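Local coordinates for protein purine nucleoside phosphorylase (Bacillus licheniformis, PDB 6DZD) that probably catalyses the phosphorolysis of adenosine, inosine and methylthioadenosine, probably also deaminates adenosine, and binds zinc, at residues A[91-96]-A[117-122]; A[180-185]-A[224-229]; A[187-192]-A[247-252]. All coordinates share one frame; numbering follows the deposited sequence.

Contact 1: residues A[91-96]-A[117-122]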
ATOM      1  N   ILE A  91      -3.166  -6.828  11.022  1.00 19.26           N
ATOM      2  CA  ILE A  91      -3.940  -7.171   9.838  1.00 17.56           C
ATOM      3  C   ILE A  91      -5.351  -7.510  10.270  1.00 17.98           C
ATOM      4  O   ILE A  91      -5.554  -8.401  11.097  1.00 19.19           O
ATOM      5  CB  ILE A  91      -3.335  -8.356   9.085  1.00 16.92           C
ATOM      6  CG1 ILE A  91      -1.879  -8.067   8.781  1.00 16.69           C
ATOM      7  CG2 ILE A  91      -4.139  -8.614   7.832  1.00 15.25           C
ATOM      8  CD1 ILE A  91      -1.154  -9.212   8.114  1.00 16.38           C
ATOM      9  N   HIS A  92      -6.325  -6.860   9.664  1.00 19.59           N
ATOM     10  CA  HIS A  92      -7.711  -7.023  10.059  1.00 19.96           C
ATOM     11  C   HIS A  92      -8.455  -7.690   8.919  1.00 18.74           C
ATOM     12  O   HIS A  92      -8.308  -7.290   7.761  1.00 17.36           O
ATOM     13  CB  HIS A  92      -8.322  -5.665  10.396  1.00 20.14           C
ATOM     14  CG  HIS A  92      -9.768  -5.715  10.765  1.00 20.45           C
ATOM     15  ND1 HIS A  92     -10.200  -5.774  12.073  1.00 21.72           N
ATOM     16  CD2 HIS A  92     -10.884  -5.690   9.998  1.00 19.71           C
ATOM     17  CE1 HIS A  92     -11.522  -5.787  12.095  1.00 21.71           C
ATOM     18  NE2 HIS A  92     -11.961  -5.736  10.850  1.00 21.27           N
ATOM     19  N   LYS A  93      -9.228  -8.723   9.245  1.00 20.90           N
ATOM     20  CA  LYS A  93     -10.071  -9.400   8.268  1.00 20.19           C
ATOM     21  C   LYS A  93     -11.385  -8.630   8.190  1.00 20.62           C
ATOM     22  O   LYS A  93     -12.220  -8.719   9.099  1.00 22.05           O
ATOM     23  CB  LYS A  93     -10.286 -10.859   8.654  1.00 21.07           C
ATOM     24  CG  LYS A  93     -11.295 -11.544   7.809  1.00 22.08           C
ATOM     25  CD  LYS A  93     -11.267 -13.060   7.984  1.00 23.13           C
ATOM     26  CE  LYS A  93     -12.166 -13.711   6.934  1.00 24.47           C
ATOM     27  NZ  LYS A  93     -12.297 -15.180   7.071  1.00 25.83           N
ATOM     28  N   VAL A  94     -11.576  -7.891   7.096  1.00 20.26           N
ATOM     29  CA  VAL A  94     -12.724  -7.001   6.960  1.00 21.04           C
ATOM     30  C   VAL A  94     -13.969  -7.806   6.615  1.00 23.04           C
ATOM     31  O   VAL A  94     -13.963  -8.602   5.670  1.00 23.25           O
ATOM     32  CB  VAL A  94     -12.442  -5.923   5.902  1.00 19.90           C
ATOM     33  CG1 VAL A  94     -13.576  -4.930   5.855  1.00 20.92           C
ATOM     34  CG2 VAL A  94     -11.139  -5.212   6.214  1.00 18.56           C
ATOM     35  N   THR A  95     -15.048  -7.591   7.372  1.00 24.72           N
ATOM     36  CA  THR A  95     -16.335  -8.247   7.123  1.00 27.03           C
ATOM     37  C   THR A  95     -17.409  -7.199   6.844  1.00 28.15           C
ATOM     38  O   THR A  95     -17.153  -5.988   6.889  1.00 27.09           O
ATOM     39  CB  THR A  95     -16.752  -9.146   8.291  1.00 28.64           C
ATOM     40  OG1 THR A  95     -17.087  -8.333   9.422  1.00 29.18           O
ATOM     41  CG2 THR A  95     -15.620 -10.109   8.669  1.00 27.53           C
ATOM     42  N   ASP A  96     -18.634  -7.684   6.580  1.00 30.54           N
ATOM     43  CA  ASP A  96     -19.737  -6.785   6.224  1.00 32.01           C
ATOM     44  C   ASP A  96     -19.958  -5.718   7.280  1.00 32.13           C
ATOM     45  O   ASP A  96     -20.219  -4.561   6.953  1.00 31.95           O
ATOM     46  CB  ASP A  96     -21.052  -7.552   6.070  1.00 35.05           C
ATOM     47  CG  ASP A  96     -21.197  -8.246   4.735  1.00 35.59           C
ATOM     48  OD1 ASP A  96     -20.389  -8.003   3.803  1.00 33.70           O
ATOM     49  OD2 ASP A  96     -22.155  -9.049   4.624  1.00 38.18           O
ATOM     50  N   TYR A 117      -7.646  -7.494   4.558  1.00 16.86           N
ATOM     51  CA  TYR A 117      -7.992  -8.480   3.549  1.00 16.63           C
ATOM     52  C   TYR A 117      -9.417  -8.941   3.777  1.00 17.64           C
ATOM     53  O   TYR A 117      -9.947  -8.828   4.880  1.00 18.25           O
ATOM     54  CB  TYR A 117      -7.021  -9.649   3.566  1.00 16.97           C
ATOM     55  CG  TYR A 117      -7.271 -10.703   4.610  1.00 18.23           C
ATOM     56  CD1 TYR A 117      -8.086 -11.793   4.333  1.00 18.71           C
ATOM     57  CD2 TYR A 117      -6.645 -10.643   5.856  1.00 19.14           C
ATOM     58  CE1 TYR A 117      -8.296 -12.789   5.270  1.00 19.91           C
ATOM     59  CE2 TYR A 117      -6.845 -11.638   6.802  1.00 20.46           C
ATOM     60  CZ  TYR A 117      -7.678 -12.711   6.500  1.00 20.77           C
ATOM     61  OH  TYR A 117      -7.908 -13.706   7.416  1.00 22.08           O
ATOM     62  N   THR A 118     -10.024  -9.490   2.724  1.00 19.08           N
ATOM     63  CA  THR A 118     -11.417  -9.907   2.815  1.00 20.85           C
ATOM     64  C   THR A 118     -11.695 -10.972   1.764  1.00 21.96           C
ATOM     65  O   THR A 118     -10.929 -11.138   0.812  1.00 21.26           O
ATOM     66  CB  THR A 118     -12.370  -8.714   2.633  1.00 21.33           C
ATOM     67  OG1 THR A 118     -13.689  -9.068   3.070  1.00 23.32           O
ATOM     68  CG2 THR A 118     -12.436  -8.286   1.161  1.00 21.25           C
ATOM     69  N   ASP A 119     -12.782 -11.726   1.974  1.00 23.46           N
ATOM     70  CA  ASP A 119     -13.307 -12.636   0.957  1.00 25.03           C
ATOM     71  C   ASP A 119     -14.720 -12.261   0.511  1.00 26.93           C
ATOM     72  O   ASP A 119     -15.333 -13.011  -0.256  1.00 28.70           O
ATOM     73  CB  ASP A 119     -13.267 -14.106   1.408  1.00 26.09           C
ATOM     74  CG  ASP A 119     -14.023 -14.375   2.707  1.00 27.29           C
ATOM     75  OD1 ASP A 119     -14.843 -13.537   3.139  1.00 27.84           O
ATOM     76  OD2 ASP A 119     -13.791 -15.457   3.301  1.00 27.85           O
ATOM     77  N   ARG A 120     -15.269 -11.113   0.988  1.00 27.16           N
ATOM     78  CA  ARG A 120     -16.634 -10.684   0.726  1.00 29.16           C
ATOM     79  C   ARG A 120     -16.700  -9.842  -0.550  1.00 28.95           C
ATOM     80  O   ARG A 120     -15.765  -9.096  -0.867  1.00 26.97           O
ATOM     81  CB  ARG A 120     -17.166  -9.868   1.907  1.00 29.35           C
ATOM     82  CG  ARG A 120     -16.709 -10.377   3.233  1.00 28.88           C
ATOM     83  CD  ARG A 120     -17.486 -11.632   3.645  1.00 31.19           C
ATOM     84  NE  ARG A 120     -17.879 -11.590   5.058  1.00 31.98           N
ATOM     85  CZ  ARG A 120     -19.069 -11.165   5.481  1.00 33.95           C
ATOM     86  NH1 ARG A 120     -19.973 -10.780   4.585  1.00 35.33           N
ATOM     87  NH2 ARG A 120     -19.355 -11.138   6.781  1.00 34.72           N
ATOM     88  N   PRO A 121     -17.807  -9.913  -1.280  1.00 30.78           N
ATOM     89  CA  PRO A 121     -17.926  -9.142  -2.524  1.00 30.87           C
ATOM     90  C   PRO A 121     -18.299  -7.687  -2.294  1.00 30.44           C
ATOM     91  O   PRO A 121     -18.936  -7.331  -1.302  1.00 31.05           O
ATOM     92  CB  PRO A 121     -19.056  -9.866  -3.268  1.00 33.86           C
ATOM     93  CG  PRO A 121     -19.964 -10.326  -2.154  1.00 35.55           C
ATOM     94  CD  PRO A 121     -19.018 -10.720  -1.018  1.00 33.60           C
ATOM     95  N   ASN A 122     -17.896  -6.846  -3.255  1.00 30.82           N
ATOM     96  CA  ASN A 122     -18.251  -5.420  -3.291  1.00 30.59           C
ATOM     97  C   ASN A 122     -17.824  -4.718  -2.004  1.00 28.98           C
ATOM     98  O   ASN A 122     -18.513  -3.836  -1.480  1.00 29.60           O
ATOM     99  CB  ASN A 122     -19.744  -5.242  -3.571  1.00 33.40           C
ATOM    100  CG  ASN A 122     -20.191  -6.025  -4.798  1.00 35.37           C
ATOM    101  OD1 ASN A 122     -19.760  -5.735  -5.914  1.00 34.98           O
ATOM    102  ND2 ASN A 122     -21.037  -7.034  -4.600  1.00 37.67           N
TER
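K93 and Y117 are bridge partners where strands 91-93 and 115-118 run parallel at the edge of a six-stranded mixed sheet. Y117 N donates to H92 O at 3.3 Å. V94 N donates to Y117 O at 2.9 Å. At the last residue of strand 115-118, T118 adds a side-chain bond: OG1, anti to its backbone N (chi1 -165°), donates to V94 O at 2.7 Å. That donor is tilted 26° from the carbonyl plane.

The Y117 ring is the main apolar surface. Its CG stands between the backbone N and the carbonyl carbon (chi1 81°), which turns the ring back under K93. The K93 chain, extended beyond CG, crosses obliquely over one ring face. CB makes an off-centre CH-pi contact, 4.3 Å from the ring centroid, and CD reaches Y117 OH at 3.5 Å. I91 CG2 meets the ring edge at CD2, 3.8 Å away. K93 NZ and Y117 OH share E171 OE1, by a salt bridge and a hydrogen bond. An alanine in place of the tyrosine would probably open a gap between I91 and the K93 chain and leave E171 without its hydroxyl partner.

The R120 chain bends and lays one face of its guanidinium against T95 and D96. A modelled salt bridge from D96 OD2 to R120 NH1 is doubtful, because NH1 lies too close to its neighbour.

Helix 159-169 packs on this corner: M163 touches I91 and Y117, and W167 meets the Y117 ring edge-to-face. Strand 144-150 is the next strand beyond 115-118, with T118 bonded to V145 through the backbone.

Contact 2: residues A[180-185]-A[224-229]; sequences AVIGPA and ELKEVN
I182 and A185 meet K226 in a buried contact where a strand and the loop after it pack on a helix, about 9 Å, centre to centre, from the middle of the fold. Strand 179-182 of the six-stranded mixed sheet lies against the first turn of helix 225-236. No hydrogen bond links the two segments.

The two branches of I182 meet different parts of the helix. CG2, anti to the backbone N, crosses the K226 chain at a slant, 3.8 Å from its CG. CD1 reaches the helix backbone at K226 O, 3.5 Å away, and approaches N229 CB at 4.2 Å.

K226 starts with CG anti to its carbonyl carbon (chi1 -63°) and then runs extended along the bend 183-185. Its methylene groups are thus used as an apolar surface. CE lies 4.0 Å from A185 CB and 3.6 Å from A185 O. The ammonium group beyond it is hydrogen-bonded to the carbonyl oxygens of S246 and L248, so the buried charge has polar partners. The K226 side chain comes to about 8 Å from the zinc ion, and its charge might partly offset that of the metal-bound thiolates.

Within the helix N229 ND2 donates to L225 O at 2.7 Å, with the acceptor close to its amide plane. N229 N reaches the same oxygen from the opposite face of the carbonyl plane. ND2 has a second partner in T155 OG1, on helix 152-157.

V133 of strand 133-139 touches I182, A185 and L225. Strand 243-245 pairs with 179-182, through backbone bonds from A180 and I182 to E244.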
ATOM      1  N   ALA A 180       0.945 -11.371  -5.786  1.00 19.15           N
ATOM      2  CA  ALA A 180       1.283 -10.168  -5.046  1.00 18.77           C
ATOM      3  C   ALA A 180       1.782  -9.085  -5.989  1.00 19.49           C
ATOM      4  O   ALA A 180       2.450  -9.370  -6.986  1.00 20.57           O
ATOM      5  CB  ALA A 180       2.340 -10.462  -3.984  1.00 19.28           C
ATOM      6  N   VAL A 181       1.448  -7.843  -5.673  1.00 18.32           N
ATOM      7  CA  VAL A 181       1.960  -6.692  -6.393  1.00 18.71           C
ATOM      8  C   VAL A 181       2.502  -5.688  -5.379  1.00 18.20           C
ATOM      9  O   VAL A 181       1.893  -5.460  -4.327  1.00 16.98           O
ATOM     10  CB  VAL A 181       0.878  -6.052  -7.292  1.00 18.74           C
ATOM     11  CG1 VAL A 181       1.256  -4.594  -7.670  1.00 18.87           C
ATOM     12  CG2 VAL A 181       0.628  -6.912  -8.548  1.00 19.72           C
ATOM     13  N   ILE A 182       3.678  -5.126  -5.681  1.00 18.38           N
ATOM     14  CA  ILE A 182       4.291  -4.049  -4.901  1.00 18.23           C
ATOM     15  C   ILE A 182       4.185  -2.764  -5.723  1.00 18.25           C
ATOM     16  O   ILE A 182       4.673  -2.700  -6.860  1.00 19.13           O
ATOM     17  CB  ILE A 182       5.751  -4.374  -4.530  1.00 19.60           C
ATOM     18  CG1 ILE A 182       5.798  -5.593  -3.609  1.00 19.69           C
ATOM     19  CG2 ILE A 182       6.418  -3.207  -3.855  1.00 18.96           C
ATOM     20  CD1 ILE A 182       7.199  -6.071  -3.259  1.00 21.37           C
ATOM     21  N   GLY A 183       3.530  -1.748  -5.152  1.00 19.21           N
ATOM     22  CA  GLY A 183       3.174  -0.544  -5.867  1.00 19.21           C
ATOM     23  C   GLY A 183       4.210   0.560  -5.762  1.00 19.20           C
ATOM     24  O   GLY A 183       5.327   0.361  -5.265  1.00 19.29           O
ATOM     25  N   PRO A 184       3.847   1.753  -6.238  1.00 18.49           N
ATOM     26  CA  PRO A 184       4.755   2.903  -6.148  1.00 18.28           C
ATOM     27  C   PRO A 184       5.102   3.224  -4.703  1.00 17.75           C
ATOM     28  O   PRO A 184       4.226   3.358  -3.846  1.00 17.72           O
ATOM     29  CB  PRO A 184       3.961   4.041  -6.802  1.00 19.28           C
ATOM     30  CG  PRO A 184       3.030   3.371  -7.699  1.00 19.68           C
ATOM     31  CD  PRO A 184       2.649   2.067  -7.029  1.00 19.09           C
ATOM     32  N   ALA A 185       6.403   3.279  -4.441  1.00 17.53           N
ATOM     33  CA  ALA A 185       6.948   3.681  -3.164  1.00 17.12           C
ATOM     34  C   ALA A 185       8.297   4.337  -3.433  1.00 17.13           C
ATOM     35  O   ALA A 185       8.807   4.317  -4.566  1.00 17.43           O
ATOM     36  CB  ALA A 185       7.065   2.492  -2.215  1.00 17.14           C
ATOM     37  N   GLU A 224      16.370  -0.158  -0.088  1.00 24.12           N
ATOM     38  CA  GLU A 224      15.293  -0.420  -1.049  1.00 22.98           C
ATOM     39  C   GLU A 224      14.160  -1.185  -0.352  1.00 23.30           C
ATOM     40  O   GLU A 224      14.196  -2.415  -0.245  1.00 24.28           O
ATOM     41  CB  GLU A 224      15.841  -1.194  -2.240  1.00 23.33           C
ATOM     42  CG  GLU A 224      14.810  -1.545  -3.292  1.00 22.60           C
ATOM     43  CD  GLU A 224      14.475  -0.359  -4.175  1.00 20.33           C
ATOM     44  OE1 GLU A 224      15.374   0.455  -4.478  1.00 19.65           O
ATOM     45  OE2 GLU A 224      13.303  -0.251  -4.578  1.00 19.76           O
ATOM     46  N   LEU A 225      13.139  -0.458   0.104  1.00 20.18           N
ATOM     47  CA  LEU A 225      12.105  -1.083   0.928  1.00 20.04           C
ATOM     48  C   LEU A 225      11.237  -2.060   0.140  1.00 20.89           C
ATOM     49  O   LEU A 225      10.674  -2.994   0.726  1.00 21.61           O
ATOM     50  CB  LEU A 225      11.234  -0.002   1.559  1.00 18.38           C
ATOM     51  CG  LEU A 225      11.903   0.745   2.698  1.00 17.56           C
ATOM     52  CD1 LEU A 225      11.023   1.880   3.134  1.00 15.89           C
ATOM     53  CD2 LEU A 225      12.227  -0.233   3.848  1.00 18.53           C
ATOM     54  N   LYS A 226      11.101  -1.854  -1.176  1.00 20.14           N
ATOM     55  CA  LYS A 226      10.351  -2.795  -2.004  1.00 19.57           C
ATOM     56  C   LYS A 226      11.034  -4.157  -2.042  1.00 20.05           C
ATOM     57  O   LYS A 226      10.370  -5.195  -2.108  1.00 19.60           O
ATOM     58  CB  LYS A 226      10.217  -2.255  -3.429  1.00 19.82           C
ATOM     59  CG  LYS A 226       9.444  -0.960  -3.615  1.00 19.87           C
ATOM     60  CD  LYS A 226       9.439  -0.594  -5.095  1.00 20.20           C
ATOM     61  CE  LYS A 226       9.048   0.836  -5.321  1.00 20.82           C
ATOM     62  NZ  LYS A 226       9.378   1.280  -6.708  1.00 21.44           N
ATOM     63  N   GLU A 227      12.366  -4.166  -2.028  1.00 21.43           N
ATOM     64  CA  GLU A 227      13.090  -5.418  -2.203  1.00 21.85           C
ATOM     65  C   GLU A 227      13.039  -6.267  -0.944  1.00 21.52           C
ATOM     66  O   GLU A 227      12.950  -7.496  -1.024  1.00 21.67           O
ATOM     67  CB  GLU A 227      14.533  -5.129  -2.622  1.00 23.31           C
ATOM     68  CG  GLU A 227      15.379  -6.359  -2.895  1.00 25.06           C
ATOM     69  CD  GLU A 227      14.864  -7.225  -4.050  1.00 25.39           C
ATOM     70  OE1 GLU A 227      13.940  -6.798  -4.800  1.00 24.40           O
ATOM     71  OE2 GLU A 227      15.410  -8.346  -4.197  1.00 26.88           O
ATOM     72  N   VAL A 228      13.119  -5.634   0.223  1.00 22.32           N
ATOM     73  CA  VAL A 228      12.973  -6.384   1.458  1.00 21.87           C
ATOM     74  C   VAL A 228      11.597  -7.011   1.517  1.00 20.79           C
ATOM     75  O   VAL A 228      11.437  -8.156   1.952  1.00 20.75           O
ATOM     76  CB  VAL A 228      13.223  -5.481   2.674  1.00 21.84           C
ATOM     77  CG1 VAL A 228      13.172  -6.305   3.944  1.00 21.61           C
ATOM     78  CG2 VAL A 228      14.542  -4.753   2.533  1.00 23.15           C
ATOM     79  N   ASN A 229      10.576  -6.267   1.100  1.00 21.27           N
ATOM     80  CA  ASN A 229       9.241  -6.841   1.084  1.00 20.40           C
ATOM     81  C   ASN A 229       9.130  -7.957   0.049  1.00 20.82           C
ATOM     82  O   ASN A 229       8.564  -9.019   0.337  1.00 20.67           O
ATOM     83  CB  ASN A 229       8.207  -5.749   0.854  1.00 19.78           C
ATOM     84  CG  ASN A 229       7.932  -4.960   2.108  1.00 19.20           C
ATOM     85  OD1 ASN A 229       7.164  -5.388   2.969  1.00 18.54           O
ATOM     86  ND2 ASN A 229       8.576  -3.814   2.238  1.00 19.79           N
TER

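Contact 3: residues A[187-192]-A[247-252]. With ZN (zinc ion), chain C.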
ATOM      1  N   GLY A 187      12.060   4.886  -3.841  1.00 19.87           N
ATOM      2  CA  GLY A 187      13.145   4.010  -4.221  1.00 20.19           C
ATOM      3  C   GLY A 187      14.378   4.249  -3.379  1.00 20.38           C
ATOM      4  O   GLY A 187      14.497   5.272  -2.695  1.00 19.91           O
ATOM      5  N   SER A 188      15.305   3.279  -3.445  1.00 19.73           N
ATOM      6  CA  SER A 188      16.577   3.439  -2.757  1.00 20.28           C
ATOM      7  C   SER A 188      17.332   4.632  -3.304  1.00 19.77           C
ATOM      8  O   SER A 188      18.158   5.208  -2.595  1.00 19.87           O
ATOM      9  CB  SER A 188      17.417   2.163  -2.855  1.00 21.75           C
ATOM     10  OG  SER A 188      17.717   1.829  -4.194  1.00 21.97           O
ATOM     11  N   CYS A 189      16.990   5.058  -4.520  1.00 20.15           N
ATOM     12  CA  CYS A 189      17.557   6.266  -5.095  1.00 19.68           C
ATOM     13  C   CYS A 189      17.375   7.468  -4.181  1.00 19.04           C
ATOM     14  O   CYS A 189      18.256   8.324  -4.112  1.00 18.73           O
ATOM     15  CB  CYS A 189      16.920   6.548  -6.451  1.00 19.57           C
ATOM     16  SG  CYS A 189      15.151   6.249  -6.495  1.00 19.67           S
ATOM     17  N   CYS A 190      16.263   7.548  -3.451  1.00 20.29           N
ATOM     18  CA  CYS A 190      15.978   8.735  -2.652  1.00 19.39           C
ATOM     19  C   CYS A 190      15.849   8.456  -1.160  1.00 19.20           C
ATOM     20  O   CYS A 190      15.377   9.338  -0.441  1.00 18.13           O
ATOM     21  CB  CYS A 190      14.687   9.426  -3.105  1.00 19.14           C
ATOM     22  SG  CYS A 190      14.354   9.399  -4.860  1.00 19.85           S
ATOM     23  N   TYR A 191      16.201   7.265  -0.670  1.00 20.26           N
ATOM     24  CA  TYR A 191      15.875   6.885   0.709  1.00 20.36           C
ATOM     25  C   TYR A 191      17.122   6.447   1.478  1.00 21.94           C
ATOM     26  O   TYR A 191      17.713   5.402   1.170  1.00 23.82           O
ATOM     27  CB  TYR A 191      14.827   5.777   0.721  1.00 20.66           C
ATOM     28  CG  TYR A 191      14.259   5.499   2.097  1.00 20.12           C
ATOM     29  CD1 TYR A 191      13.831   6.544   2.913  1.00 18.46           C
ATOM     30  CD2 TYR A 191      14.145   4.190   2.587  1.00 21.31           C
ATOM     31  CE1 TYR A 191      13.303   6.297   4.173  1.00 17.85           C
ATOM     32  CE2 TYR A 191      13.625   3.945   3.847  1.00 20.50           C
ATOM     33  CZ  TYR A 191      13.202   5.003   4.635  1.00 18.79           C
ATOM     34  OH  TYR A 191      12.687   4.784   5.901  1.00 18.37           O
ATOM     35  N   THR A 192      17.519   7.233   2.486  1.00 20.85           N
ATOM     36  CA  THR A 192      18.643   6.858   3.337  1.00 23.12           C
ATOM     37  C   THR A 192      18.210   6.798   4.798  1.00 23.27           C
ATOM     38  O   THR A 192      17.372   7.577   5.238  1.00 20.53           O
ATOM     39  CB  THR A 192      19.849   7.810   3.184  1.00 22.74           C
ATOM     40  OG1 THR A 192      19.495   9.130   3.614  1.00 20.63           O
ATOM     41  CG2 THR A 192      20.358   7.840   1.727  1.00 22.38           C
ATOM     42  N   SER A 247       8.307  -0.191 -10.723  1.00 22.06           N
ATOM     43  CA  SER A 247       9.574   0.522 -10.653  1.00 23.28           C
ATOM     44  C   SER A 247       9.411   1.990 -10.267  1.00 23.25           C
ATOM     45  O   SER A 247      10.421   2.657  -9.999  1.00 24.22           O
ATOM     46  CB  SER A 247      10.288   0.418 -11.992  1.00 25.17           C
ATOM     47  OG  SER A 247       9.440   0.923 -13.002  1.00 25.57           O
ATOM     48  N   LEU A 248       8.174   2.473 -10.136  1.00 22.13           N
ATOM     49  CA  LEU A 248       7.933   3.890  -9.911  1.00 22.89           C
ATOM     50  C   LEU A 248       8.364   4.301  -8.505  1.00 23.57           C
ATOM     51  O   LEU A 248       8.046   3.637  -7.517  1.00 22.74           O
ATOM     52  CB  LEU A 248       6.454   4.224 -10.136  1.00 21.73           C
ATOM     53  CG  LEU A 248       5.947   4.093 -11.588  1.00 21.44           C
ATOM     54  CD1 LEU A 248       4.450   4.351 -11.659  1.00 20.34           C
ATOM     55  CD2 LEU A 248       6.684   4.995 -12.570  1.00 23.05           C
ATOM     56  N   CYS A 249       9.125   5.383  -8.430  1.00 20.86           N
ATOM     57  CA  CYS A 249       9.556   5.981  -7.175  1.00 20.54           C
ATOM     58  C   CYS A 249       8.675   7.190  -6.869  1.00 20.01           C
ATOM     59  O   CYS A 249       8.542   8.098  -7.696  1.00 20.97           O
ATOM     60  CB  CYS A 249      11.028   6.382  -7.264  1.00 22.41           C
ATOM     61  SG  CYS A 249      11.667   7.219  -5.819  1.00 22.62           S
ATOM     62  N   THR A 250       8.056   7.191  -5.694  1.00 20.10           N
ATOM     63  CA  THR A 250       7.150   8.290  -5.370  1.00 19.81           C
ATOM     64  C   THR A 250       7.902   9.613  -5.224  1.00 20.57           C
ATOM     65  O   THR A 250       7.350  10.680  -5.535  1.00 20.48           O
ATOM     66  CB  THR A 250       6.334   7.954  -4.111  1.00 18.46           C
ATOM     67  OG1 THR A 250       7.199   7.662  -3.008  1.00 19.31           O
ATOM     68  CG2 THR A 250       5.437   6.764  -4.369  1.00 16.35           C
ATOM     69  N   SER A 251       9.151   9.567  -4.752  1.00 20.77           N
ATOM     70  CA  SER A 251       9.966  10.777  -4.684  1.00 22.52           C
ATOM     71  C   SER A 251      10.329  11.294  -6.077  1.00 24.03           C
ATOM     72  O   SER A 251      10.232  12.498  -6.348  1.00 25.13           O
ATOM     73  CB  SER A 251      11.229  10.503  -3.865  1.00 23.41           C
ATOM     74  OG  SER A 251      12.071  11.636  -3.816  1.00 25.39           O
ATOM     75  N   CYS A 252      10.749  10.400  -6.974  1.00 24.33           N
ATOM     76  CA  CYS A 252      11.226  10.845  -8.277  1.00 26.17           C
ATOM     77  C   CYS A 252      10.097  11.386  -9.145  1.00 25.99           C
ATOM     78  O   CYS A 252      10.258  12.419  -9.802  1.00 27.60           O
ATOM     79  CB  CYS A 252      11.936   9.701  -8.990  1.00 26.80           C
ATOM     80  SG  CYS A 252      13.583   9.359  -8.397  1.00 28.28           S
TER
HETATM   81 ZN    ZN C 301      13.685   8.059  -6.448  1.00 23.40          ZN
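C249 SG and G187 N meet on the packed, buried side of this contact. The sulfur binds the zinc ion and also accepts two backbone N-H groups. G187 N donates to C249 SG at 3.1 Å, with a nearly straight N-H...S angle of 167°. C252 N adds a longer bond to C249 SG, 3.5 Å, from within its own segment. Such bonds would probably spread part of the thiolate charge and help keep the sulfur in place. C249 SG stands anti to the backbone N (chi1 177°), which places it on the ion.

C190 closes the packing beside it. Its SG lies 3.4 Å from S251 OG, and its CB rests against CB of the same serine.

Together the residues make a Cys4 zinc site. The vicinal pair C189-C190 comes from one loop, and the CxxC motif C249-C252 comes from the other. The four SG atoms bind the zinc ion at 2.2 to 2.4 Å. Their mutual separations, SG to SG, run from 3.6 to 4.0 Å, which describes a roughly tetrahedral shell. Four thiolates around zinc are consistent with a structural metal site. Neither segment is regular strand or helix where they meet; the ion, with the G187 N bond, joins the two loops.

The other half of the shell faces solvent. C189 and C252 are exposed, and they meet the opposite segment through sulfur and metal alone, without the backbone bond or serine packing of the buried side. C252 has its SG anti to the carbonyl carbon (chi1 -77°), which swings it beside the backbone N and onto the ion. T250, inside the CxxC motif, is hydrogen-bonded to D131 through OG1 and to A185 through the backbone.

Contact 2 is wholly buried; contacts 1 and 3 are partly buried. Contacts 1 and 2 use the same six-stranded sheet, contact 1 at its edge strand 91-93 and contact 2 at the inner strand 179-182. Their centres are about 23 Å apart and the two contacts do not touch. Contact 3 lies in the loops that follow strands 179-182 and 243-245, with its centre about 11 Å from that of contact 2. These two do touch: E224 probably hydrogen-bonds to S188, and P184 packs on T250. Contact 1 relies on strand bonds, an aromatic ring and surface charges, contact 2 on aliphatic packing around a buried lysine whose ammonium bonds to segment 247-252, and contact 3 on metal coordination.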